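Local atomic coordinates of putative Nitroreductase (Anabaena variabilis ATCC 29413, PDB entry 3EO7), a protein that binds flavin mononucleotide and is probably an FMN-dependent oxidoreductase of the nitroreductase family. Residues Ile164-Val169 and His191-Ile196; Ala181-Cys186 and Arg451-Leu456; Ile185-Gly190 and Met458-Leu463; Pro207-Gly212 and Asp373-Asn378. All blocks are in the same frame, centred on the assembly; numbering follows the deposited sequence.

Interaction 1: Ile164-Val169 and His191-Ile196; sequences IIVTAV and HLLGNI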
# COMPACT_ATOMS: atom_id res chain seq x y z
N ILE A 164 14.52 2.06 5.32
CA ILE A 164 14.11 1.39 4.11
C ILE A 164 13.74 2.50 3.12
O ILE A 164 13.18 3.52 3.50
CB ILE A 164 12.87 0.48 4.36
CG1 ILE A 164 13.34 -0.84 4.98
CG2 ILE A 164 12.13 0.15 3.04
CD1 ILE A 164 12.17 -1.79 5.47
N ILE A 165 14.06 2.29 1.85
CA ILE A 165 13.52 3.14 0.81
C ILE A 165 12.82 2.18 -0.14
O ILE A 165 13.40 1.15 -0.54
CB ILE A 165 14.58 4.00 0.09
CG1 ILE A 165 15.32 4.89 1.11
CG2 ILE A 165 13.89 4.80 -1.05
CD1 ILE A 165 16.43 5.77 0.47
N VAL A 166 11.59 2.54 -0.51
CA VAL A 166 10.82 1.74 -1.46
C VAL A 166 10.76 2.52 -2.75
O VAL A 166 10.35 3.69 -2.77
CB VAL A 166 9.38 1.43 -1.01
CG1 VAL A 166 8.67 0.52 -2.06
CG2 VAL A 166 9.40 0.75 0.33
N THR A 167 11.20 1.87 -3.82
CA THR A 167 11.11 2.45 -5.14
C THR A 167 10.14 1.62 -5.99
O THR A 167 9.72 0.51 -5.58
CB THR A 167 12.46 2.40 -5.86
OG1 THR A 167 12.79 1.03 -6.16
CG2 THR A 167 13.58 3.10 -5.08
N ALA A 168 9.81 2.17 -7.16
CA ALA A 168 8.97 1.50 -8.17
C ALA A 168 9.79 1.39 -9.46
O ALA A 168 10.35 2.40 -9.92
CB ALA A 168 7.63 2.28 -8.45
N VAL A 169 9.85 0.17 -10.03
CA VAL A 169 10.47 -0.09 -11.34
C VAL A 169 9.26 -0.07 -12.28
O VAL A 169 8.45 -1.02 -12.35
CB VAL A 169 11.24 -1.43 -11.38
CG1 VAL A 169 11.80 -1.64 -12.76
CG2 VAL A 169 12.36 -1.45 -10.32
N HIS A 191 0.42 -1.54 -0.11
CA HIS A 191 0.28 -2.85 0.52
C HIS A 191 1.59 -3.23 1.22
O HIS A 191 1.58 -3.72 2.37
CB HIS A 191 -0.13 -3.96 -0.48
CG HIS A 191 -1.60 -4.02 -0.77
ND1 HIS A 191 -2.47 -4.77 -0.02
CD2 HIS A 191 -2.36 -3.39 -1.72
CE1 HIS A 191 -3.71 -4.62 -0.51
NE2 HIS A 191 -3.66 -3.81 -1.54
N LEU A 192 2.71 -3.03 0.53
CA LEU A 192 4.02 -3.28 1.13
C LEU A 192 4.25 -2.41 2.37
O LEU A 192 4.77 -2.88 3.38
CB LEU A 192 5.10 -3.05 0.08
CG LEU A 192 6.55 -3.05 0.57
CD1 LEU A 192 6.89 -4.37 1.27
CD2 LEU A 192 7.43 -2.85 -0.70
N LEU A 193 3.87 -1.13 2.30
CA LEU A 193 3.96 -0.26 3.47
C LEU A 193 3.18 -0.79 4.66
O LEU A 193 3.65 -0.69 5.80
CB LEU A 193 3.49 1.17 3.17
CG LEU A 193 4.25 1.98 2.08
CD1 LEU A 193 3.68 3.42 2.06
CD2 LEU A 193 5.76 1.96 2.32
N GLY A 194 1.97 -1.34 4.40
CA GLY A 194 1.18 -1.99 5.47
C GLY A 194 1.96 -3.16 6.08
O GLY A 194 2.01 -3.34 7.31
N ASN A 195 2.62 -3.97 5.25
CA ASN A 195 3.43 -5.07 5.82
C ASN A 195 4.60 -4.54 6.63
O ASN A 195 4.95 -5.10 7.67
CB ASN A 195 4.00 -6.01 4.76
CG ASN A 195 3.00 -6.95 4.20
OD1 ASN A 195 1.87 -7.12 4.72
ND2 ASN A 195 3.38 -7.59 3.11
N ILE A 196 5.26 -3.51 6.12
CA ILE A 196 6.40 -2.94 6.84
C ILE A 196 6.01 -2.50 8.24
O ILE A 196 6.71 -2.82 9.21
CB ILE A 196 7.08 -1.84 6.04
CG1 ILE A 196 7.75 -2.43 4.81
CG2 ILE A 196 8.17 -1.05 6.90
CD1 ILE A 196 8.27 -1.36 3.85
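The contact between strand 164-169 and helix 191-196 is wholly apolar. Val166 does most of the work. It stands in the middle of the strand and sends its two methyls to different partners. CG1 lies anti to the backbone N (chi1 -177°) and meets the CD2 methyl of Leu192 tip to tip at 3.8 Å. CG2 lies anti to the carbonyl carbon and sits 4.3 Å from Leu193 CD2. The same CG2 is also 4.3 Å from Ile196 CD1. Leu192 reaches the strand because its CG is anti to the backbone N (chi1 171°). Two residues before Val166, Ile164 points the same way, and its CG2 comes within 4.2 Å of Ile196 CD1.

No hydrogen bond joins the segments. The polar needs are met elsewhere. The strand backbone pairs with strands 109-115 and 229-239. His191 and Asn195 take no part in the contact; both bond Gln465, and His191 touches the FMN.

The strand and helix axes run nearly antiparallel, at 164°, and are 10.9 Å apart. This is a helix packed on the face of an antiparallel sheet, in an alpha+beta domain. With only methyl groups of Val, Leu and Ile in touch, the contact is held by burial of apolar surface and by shape, and carries no directional bond.

Interaction 2: Ala181-Cys186 and Arg451-Leu456; sequences AYRRIC and RVYRYL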
# COMPACT_ATOMS: atom_id res chain seq x y z
N ALA A 181 -0.67 1.87 -15.11
CA ALA A 181 0.24 1.27 -14.15
C ALA A 181 0.56 2.17 -12.96
O ALA A 181 0.85 1.64 -11.90
CB ALA A 181 1.57 0.82 -14.80
N TYR A 182 0.55 3.50 -13.11
CA TYR A 182 0.90 4.35 -11.97
C TYR A 182 -0.05 4.16 -10.79
O TYR A 182 0.42 4.10 -9.65
CB TYR A 182 1.02 5.82 -12.35
CG TYR A 182 1.95 6.59 -11.46
CD1 TYR A 182 3.33 6.37 -11.51
CD2 TYR A 182 1.48 7.57 -10.58
CE1 TYR A 182 4.20 7.09 -10.71
CE2 TYR A 182 2.38 8.32 -9.80
CZ TYR A 182 3.71 8.08 -9.86
OH TYR A 182 4.56 8.83 -9.09
N ARG A 183 -1.36 3.98 -11.05
CA ARG A 183 -2.30 3.69 -9.97
C ARG A 183 -1.90 2.38 -9.28
O ARG A 183 -1.77 2.32 -8.06
CB ARG A 183 -3.72 3.50 -10.51
CG ARG A 183 -4.31 4.73 -11.16
CD ARG A 183 -5.62 4.29 -11.76
NE ARG A 183 -6.43 5.29 -12.43
CZ ARG A 183 -7.76 5.37 -12.30
NH1 ARG A 183 -8.41 4.61 -11.42
NH2 ARG A 183 -8.45 6.24 -13.02
N ARG A 184 -1.69 1.34 -10.09
CA ARG A 184 -1.39 0.01 -9.57
C ARG A 184 -0.06 -0.02 -8.79
O ARG A 184 0.04 -0.64 -7.73
CB ARG A 184 -1.36 -1.07 -10.68
CG ARG A 184 -2.57 -1.07 -11.60
CD ARG A 184 -3.89 -1.32 -10.91
NE ARG A 184 -4.89 -1.60 -11.94
CZ ARG A 184 -5.52 -0.69 -12.68
NH1 ARG A 184 -5.43 0.61 -12.42
NH2 ARG A 184 -6.31 -1.10 -13.65
N ILE A 185 0.95 0.66 -9.31
CA ILE A 185 2.24 0.74 -8.64
C ILE A 185 2.10 1.33 -7.25
O ILE A 185 2.66 0.83 -6.27
CB ILE A 185 3.20 1.64 -9.47
CG1 ILE A 185 3.70 0.88 -10.70
CG2 ILE A 185 4.42 2.10 -8.63
CD1 ILE A 185 4.38 1.77 -11.76
N CYS A 186 1.35 2.43 -7.14
CA CYS A 186 1.19 3.08 -5.84
C CYS A 186 0.37 2.23 -4.87
O CYS A 186 0.70 2.17 -3.68
CB CYS A 186 0.62 4.47 -6.01
SG CYS A 186 1.82 5.61 -6.84
N ARG A 451 1.35 15.57 -6.50
CA ARG A 451 2.00 14.43 -5.81
C ARG A 451 1.05 13.71 -4.85
O ARG A 451 1.28 12.58 -4.48
CB ARG A 451 3.24 14.92 -5.08
CG ARG A 451 4.09 13.85 -4.36
CD ARG A 451 5.13 14.57 -3.52
NE ARG A 451 6.19 13.74 -2.89
CZ ARG A 451 7.37 13.49 -3.48
NH1 ARG A 451 7.63 13.92 -4.72
NH2 ARG A 451 8.30 12.81 -2.83
N VAL A 452 -0.05 14.37 -4.45
CA VAL A 452 -1.02 13.73 -3.56
C VAL A 452 -1.54 12.43 -4.18
O VAL A 452 -1.92 11.50 -3.46
CB VAL A 452 -2.23 14.65 -3.22
CG1 VAL A 452 -3.24 14.74 -4.40
CG2 VAL A 452 -2.92 14.14 -1.88
N TYR A 453 -1.51 12.33 -5.51
CA TYR A 453 -1.97 11.13 -6.19
C TYR A 453 -1.23 9.91 -5.68
O TYR A 453 -1.84 8.83 -5.48
CB TYR A 453 -1.82 11.28 -7.71
CG TYR A 453 -2.72 10.35 -8.50
CD1 TYR A 453 -4.01 10.71 -8.79
CD2 TYR A 453 -2.25 9.13 -8.94
CE1 TYR A 453 -4.86 9.87 -9.54
CE2 TYR A 453 -3.05 8.31 -9.71
CZ TYR A 453 -4.37 8.68 -9.98
OH TYR A 453 -5.15 7.86 -10.73
N ARG A 454 0.10 10.04 -5.52
CA ARG A 454 0.91 8.95 -4.97
C ARG A 454 0.43 8.60 -3.55
O ARG A 454 0.24 7.45 -3.21
CB ARG A 454 2.37 9.40 -4.81
CG ARG A 454 3.04 9.82 -6.06
CD ARG A 454 4.52 10.07 -5.69
NE ARG A 454 5.22 10.73 -6.76
CZ ARG A 454 6.52 11.06 -6.73
NH1 ARG A 454 7.25 10.76 -5.66
NH2 ARG A 454 7.07 11.66 -7.76
N TYR A 455 0.24 9.63 -2.75
CA TYR A 455 -0.11 9.49 -1.34
C TYR A 455 -1.43 8.77 -1.17
O TYR A 455 -1.58 7.89 -0.31
CB TYR A 455 -0.18 10.83 -0.63
CG TYR A 455 1.08 11.69 -0.63
CD1 TYR A 455 2.36 11.13 -0.67
CD2 TYR A 455 0.99 13.07 -0.46
CE1 TYR A 455 3.47 11.91 -0.61
CE2 TYR A 455 2.13 13.89 -0.39
CZ TYR A 455 3.38 13.29 -0.47
OH TYR A 455 4.54 14.05 -0.39
N LEU A 456 -2.40 9.15 -1.98
CA LEU A 456 -3.73 8.56 -1.89
C LEU A 456 -3.71 7.06 -2.15
O LEU A 456 -4.35 6.26 -1.42
CB LEU A 456 -4.69 9.22 -2.91
CG LEU A 456 -5.06 10.68 -2.70
CD1 LEU A 456 -5.83 11.29 -3.89
CD2 LEU A 456 -5.83 10.82 -1.35
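Helices 181-202 and 452-473 meet here near their N-terminal ends, with the short axes 9.4 Å apart at 50°. The close part is made by two tyrosine-arginine pairs. Tyr182 has CG anti to its backbone N, and its OH lies 3.1 Å from Arg454 NE. Ring and guanidinium planes are 73° apart, so the groups cross obliquely and do not stack. Tyr453 repeats this from the other helix. Its OH is 3.3 Å from Arg183 CG, and the extended Arg183 chain passes the edge of the ring.

The polar ends are held by further residues. Tyr182 OH bonds His275, Tyr453 OH bonds His14, and Arg183 bonds Thr17. Arg454 pairs with Asp215, outside both segments, in a salt bridge. An alanine here has no guanidinium to pair with Asp215, and would probably loosen the packing beside the Tyr182 hydroxyl.

Between the pairs the fit is looser. Cys186 SG is 3.9 Å from Arg454 CA, and the tyrosine rings approach only to 4.4 Å, between Tyr182 CD2 and Tyr453 CD2. No side of the contact is open to solvent, as every touching residue is buried. Around it, helix 170-177 packs on Ala181 and Ile185, and helix 441-448 on Val452 and Leu456.

Interaction 3: Ile185-Gly190 and Met458-Leu463; sequences ICLDTG and MDAGHL. With FMN (flavin mononucleotide), chain B.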
# COMPACT_ATOMS: atom_id res chain seq x y z
N ILE A 185 0.95 0.66 -9.31
CA ILE A 185 2.24 0.74 -8.64
C ILE A 185 2.10 1.33 -7.25
O ILE A 185 2.66 0.83 -6.27
CB ILE A 185 3.20 1.64 -9.47
CG1 ILE A 185 3.70 0.88 -10.70
CG2 ILE A 185 4.42 2.10 -8.63
CD1 ILE A 185 4.38 1.77 -11.76
N CYS A 186 1.35 2.43 -7.14
CA CYS A 186 1.19 3.08 -5.84
C CYS A 186 0.37 2.23 -4.87
O CYS A 186 0.70 2.17 -3.68
CB CYS A 186 0.62 4.47 -6.01
SG CYS A 186 1.82 5.61 -6.84
N LEU A 187 -0.68 1.60 -5.36
CA LEU A 187 -1.48 0.65 -4.54
C LEU A 187 -0.60 -0.49 -4.05
O LEU A 187 -0.63 -0.82 -2.86
CB LEU A 187 -2.67 0.10 -5.34
CG LEU A 187 -3.71 1.19 -5.65
CD1 LEU A 187 -4.67 0.69 -6.76
CD2 LEU A 187 -4.45 1.56 -4.37
N ASP A 188 0.12 -1.13 -4.98
CA ASP A 188 1.03 -2.24 -4.64
C ASP A 188 2.01 -1.80 -3.53
O ASP A 188 2.27 -2.54 -2.58
CB ASP A 188 1.88 -2.67 -5.84
CG ASP A 188 1.11 -3.44 -6.90
OD1 ASP A 188 -0.13 -3.63 -6.79
OD2 ASP A 188 1.79 -3.84 -7.88
N THR A 189 2.57 -0.62 -3.72
CA THR A 189 3.51 -0.07 -2.77
C THR A 189 2.84 0.14 -1.42
O THR A 189 3.42 -0.21 -0.41
CB THR A 189 4.17 1.18 -3.30
OG1 THR A 189 4.92 0.85 -4.50
CG2 THR A 189 5.08 1.81 -2.25
N GLY A 190 1.61 0.67 -1.40
CA GLY A 190 0.88 0.85 -0.16
C GLY A 190 0.69 -0.45 0.60
O GLY A 190 0.81 -0.47 1.81
N MSE A 458 -1.05 5.01 -2.20
CA MSE A 458 -0.27 4.28 -1.19
C MSE A 458 -1.09 4.10 0.10
O MSE A 458 -1.09 3.02 0.70
CB MSE A 458 1.07 4.94 -0.92
CG MSE A 458 2.05 4.70 -2.06
SE MSE A 458 3.84 5.36 -1.67
CE MSE A 458 3.56 7.24 -1.86
N ASP A 459 -1.80 5.13 0.54
CA ASP A 459 -2.62 4.99 1.74
C ASP A 459 -3.73 3.95 1.57
O ASP A 459 -3.98 3.17 2.48
CB ASP A 459 -3.22 6.33 2.17
CG ASP A 459 -2.22 7.22 2.91
OD1 ASP A 459 -1.12 6.73 3.32
OD2 ASP A 459 -2.56 8.44 3.06
N ALA A 460 -4.40 3.94 0.41
CA ALA A 460 -5.44 2.96 0.12
C ALA A 460 -4.89 1.54 0.13
O ALA A 460 -5.52 0.62 0.69
CB ALA A 460 -6.14 3.28 -1.21
N GLY A 461 -3.71 1.35 -0.45
CA GLY A 461 -3.07 0.03 -0.42
C GLY A 461 -2.68 -0.40 0.99
O GLY A 461 -2.77 -1.57 1.33
N HIS A 462 -2.27 0.56 1.81
CA HIS A 462 -1.90 0.31 3.20
C HIS A 462 -3.16 -0.16 3.97
O HIS A 462 -3.16 -1.21 4.62
CB HIS A 462 -1.25 1.58 3.78
CG HIS A 462 -0.77 1.47 5.20
ND1 HIS A 462 0.02 2.46 5.76
CD2 HIS A 462 -0.96 0.54 6.18
CE1 HIS A 462 0.28 2.15 7.02
NE2 HIS A 462 -0.29 0.99 7.30
N LEU A 463 -4.26 0.58 3.86
CA LEU A 463 -5.55 0.14 4.44
C LEU A 463 -5.90 -1.24 3.88
O LEU A 463 -6.30 -2.13 4.63
CB LEU A 463 -6.65 1.16 4.12
CG LEU A 463 -6.56 2.52 4.79
CD1 LEU A 463 -7.67 3.44 4.22
CD2 LEU A 463 -6.65 2.40 6.34
N1 FMN B . -6.82 -10.01 -8.22
C2 FMN B . -7.87 -10.22 -9.09
O2 FMN B . -8.31 -11.35 -9.29
N3 FMN B . -8.47 -9.21 -9.80
C4 FMN B . -8.04 -7.92 -9.72
O4 FMN B . -8.74 -7.03 -10.24
C4A FMN B . -6.98 -7.66 -8.85
N5 FMN B . -6.46 -6.38 -8.77
C5A FMN B . -5.45 -6.10 -7.83
C6 FMN B . -4.98 -4.81 -7.63
C7 FMN B . -3.97 -4.53 -6.71
C7M FMN B . -3.56 -3.08 -6.43
C8 FMN B . -3.41 -5.57 -5.97
C8M FMN B . -2.45 -5.31 -4.83
C9 FMN B . -3.87 -6.88 -6.15
C9A FMN B . -4.89 -7.15 -7.07
N10 FMN B . -5.35 -8.45 -7.26
C10 FMN B . -6.38 -8.70 -8.12
C1' FMN B . -4.62 -9.64 -6.67
C2' FMN B . -3.34 -9.99 -7.40
O2' FMN B . -3.65 -10.73 -8.59
C3' FMN B . -2.43 -10.78 -6.46
O3' FMN B . -1.98 -9.95 -5.39
C4' FMN B . -1.23 -11.45 -7.17
O4' FMN B . -1.69 -12.42 -8.16
C5' FMN B . -0.33 -12.13 -6.16
O5' FMN B . -1.02 -13.10 -5.41
P FMN B . -1.11 -13.02 -3.83
O1P FMN B . -1.90 -11.77 -3.47
O2P FMN B . -1.85 -14.30 -3.43
O3P FMN B . 0.26 -12.99 -3.23
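Ile185 O is gripped by two donors, both from Thr189. The backbone N gives the usual helical bond at 2.9 Å. Thr189 OG1 adds a second bond of the same length, from above the carbonyl plane. OG1 lies beside its own backbone N (chi1 -62°), and this turns CG2 to the selenium of Met458, a selenomethionine, 3.8 Å away. A glycine here would lack both OG1 and CG2, and would probably leave Ile185 O with a weaker hold and the selenium of Met458 less well packed.

Between the helices there is no classical hydrogen bond. Backbone meets backbone instead. Gly190 CA lies 3.1 Å from Met458 O, and Gly190 O is equally near His462 CA. Gly461 CA faces Leu187 O at 3.6 Å. These are CA-H...O contacts. A CB on Gly190 or Gly461 would clash with the opposite carbonyl, so the two glycines allow the axes to approach to 6.4 Å at -43°.

On the flavin side, Leu187 CB and Asp188 OD1 each come to 3.5 Å of a dimethylbenzene methyl, C7M and C8M respectively. Asp188 also bonds Ser102 and Ala103. The arrangement is a glycine-mediated helix crossing, joining the two nitroreductase-family regions of one chain beside the FMN pocket.

Interaction 4: Pro207-Gly212 and Asp373-Asn378; sequences PHLIGG and DYFDLN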
# COMPACT_ATOMS: atom_id res chain seq x y z
N PRO A 207 8.48 2.12 11.77
CA PRO A 207 8.90 2.90 10.61
C PRO A 207 8.29 4.30 10.72
O PRO A 207 7.20 4.45 11.27
CB PRO A 207 8.27 2.15 9.42
CG PRO A 207 7.10 1.42 10.00
CD PRO A 207 7.32 1.26 11.48
N HIS A 208 9.02 5.29 10.25
CA HIS A 208 8.57 6.66 10.15
C HIS A 208 8.47 6.97 8.68
O HIS A 208 9.47 6.96 7.95
CB HIS A 208 9.54 7.57 10.85
CG HIS A 208 9.46 7.45 12.34
ND1 HIS A 208 8.82 8.38 13.13
CD2 HIS A 208 9.90 6.47 13.17
CE1 HIS A 208 8.88 7.99 14.39
NE2 HIS A 208 9.53 6.83 14.45
N LEU A 209 7.23 7.18 8.24
CA LEU A 209 6.95 7.35 6.84
C LEU A 209 7.31 8.76 6.37
O LEU A 209 6.89 9.75 6.99
CB LEU A 209 5.48 7.12 6.60
CG LEU A 209 4.99 7.13 5.17
CD1 LEU A 209 5.70 6.04 4.33
CD2 LEU A 209 3.39 6.92 5.17
N ILE A 210 8.11 8.82 5.31
CA ILE A 210 8.53 10.07 4.70
C ILE A 210 8.16 10.06 3.20
O ILE A 210 8.84 9.45 2.36
CB ILE A 210 10.06 10.37 4.86
CG1 ILE A 210 10.48 10.33 6.34
CG2 ILE A 210 10.44 11.73 4.22
CD1 ILE A 210 11.98 10.59 6.59
N GLY A 211 7.07 10.73 2.87
CA GLY A 211 6.66 10.88 1.49
C GLY A 211 7.17 12.15 0.84
O GLY A 211 7.12 12.24 -0.39
N GLY A 212 7.54 13.12 1.66
CA GLY A 212 8.08 14.41 1.26
C GLY A 212 9.59 14.43 1.20
O GLY A 212 10.28 14.51 2.21
N ASP A 373 1.93 5.34 10.75
CA ASP A 373 1.98 6.43 9.82
C ASP A 373 1.29 6.07 8.49
O ASP A 373 1.50 4.99 7.91
CB ASP A 373 3.42 6.81 9.46
CG ASP A 373 4.17 7.44 10.60
OD1 ASP A 373 3.56 7.90 11.60
OD2 ASP A 373 5.39 7.56 10.45
N TYR A 374 0.51 7.04 8.03
CA TYR A 374 -0.03 7.12 6.68
C TYR A 374 0.40 8.49 6.16
O TYR A 374 0.82 9.36 6.92
CB TYR A 374 -1.55 7.05 6.69
CG TYR A 374 -2.08 5.67 7.03
CD1 TYR A 374 -2.18 5.26 8.35
CD2 TYR A 374 -2.50 4.79 6.05
CE1 TYR A 374 -2.68 3.99 8.67
CE2 TYR A 374 -3.00 3.53 6.37
CZ TYR A 374 -3.08 3.14 7.68
OH TYR A 374 -3.56 1.90 8.01
N PHE A 375 0.19 8.74 4.88
CA PHE A 375 0.49 10.05 4.30
C PHE A 375 -0.58 11.03 4.74
O PHE A 375 -0.27 12.04 5.41
CB PHE A 375 0.65 9.95 2.78
CG PHE A 375 1.79 9.10 2.37
CD1 PHE A 375 3.09 9.54 2.58
CD2 PHE A 375 1.59 7.86 1.78
CE1 PHE A 375 4.16 8.75 2.24
CE2 PHE A 375 2.66 7.07 1.45
CZ PHE A 375 3.95 7.52 1.65
N ASP A 376 -1.84 10.74 4.43
CA ASP A 376 -2.94 11.55 4.96
C ASP A 376 -4.28 10.87 4.80
O ASP A 376 -4.94 11.02 3.78
CB ASP A 376 -2.97 12.96 4.33
CG ASP A 376 -3.88 13.91 5.10
OD1 ASP A 376 -4.64 13.43 5.96
OD2 ASP A 376 -3.83 15.12 4.86
N LEU A 377 -4.68 10.12 5.81
CA LEU A 377 -5.99 9.43 5.79
C LEU A 377 -7.18 10.35 5.78
O LEU A 377 -8.29 9.95 5.38
CB LEU A 377 -6.09 8.44 6.92
CG LEU A 377 -5.34 7.13 6.75
CD1 LEU A 377 -5.73 6.19 7.87
CD2 LEU A 377 -5.64 6.51 5.39
N ASN A 378 -6.98 11.61 6.17
CA ASN A 378 -8.07 12.55 6.09
C ASN A 378 -8.58 12.78 4.67
O ASN A 378 -9.66 13.31 4.50
CB ASN A 378 -7.69 13.88 6.70
CG ASN A 378 -7.47 13.78 8.20
OD1 ASN A 378 -8.24 13.13 8.92
ND2 ASN A 378 -6.40 14.41 8.67
O HOH W 1 4.46 3.87 11.08
O HOH W 2 6.69 9.63 11.58
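Two irregular loops meet here, one from each nitroreductase-family region of the chain, and Asp376 OD1 forms an Asx turn by accepting from Asn378 N. Leu209 is the centre of the contact. Its CG is anti to the backbone N (chi1 -175°), and the turn about the next bond sets the two methyls against Phe375. CD2 sits over the middle of the ring face, 3.5 Å from the centroid and 9° off the normal, which makes a close CH-pi contact. CD1 reaches the rim, beside CZ. Phe375 has CG anti to its carbonyl carbon, which brings the ring across the leucine at about a right angle. The ring also packs on Gly211, with Phe375 CE1 3.4 Å from Gly211 CA. A CB on Gly211 would run into CE1. Beyond the loops, Phe375 stacks with Tyr455, and Leu193 touches both Phe375 and Leu209.

Asp373 supplies the polar half. Its CG is anti to the carbonyl carbon, so the carboxylate reaches the other loop. OD1 makes a salt bridge with Arg206, which would probably help keep the acid charged. The aspartate CB packs on Leu209 CB at 3.5 Å. Two waters bridge the loops. One donates to Pro207 O and accepts from Asp373 N. The other donates to Asp373 OD2 and is hydrogen-bonded to His208 ND1. The direct link is the nearly straight bond from Leu209 N to Asp373 OD2, 2.9 Å long at 164°, taken on the anti lone pair of that oxygen.

How the interactions relate
Helix 181-202 ties interactions 1, 2 and 3 together. Interactions 2 and 3 share Ile185 and Cys186 and are successive levels of one helix pair, their centres about 8 Å apart. Interaction 1 backs the same helix with the sheet: Val166 CG1 is 3.8 Å from Thr189 CG2. Interaction 4 packs against residues of both helices. Asp459 of interaction 3 probably bonds its backbone, with OD1 2.9 Å from Phe375 N, and Arg451 of interaction 2 reaches Gly211 O. Interaction 3 touches the FMN through Leu187 and Asp188, and His191 of interaction 1 also lines that pocket. Interaction 4 lies away from the annotated sites.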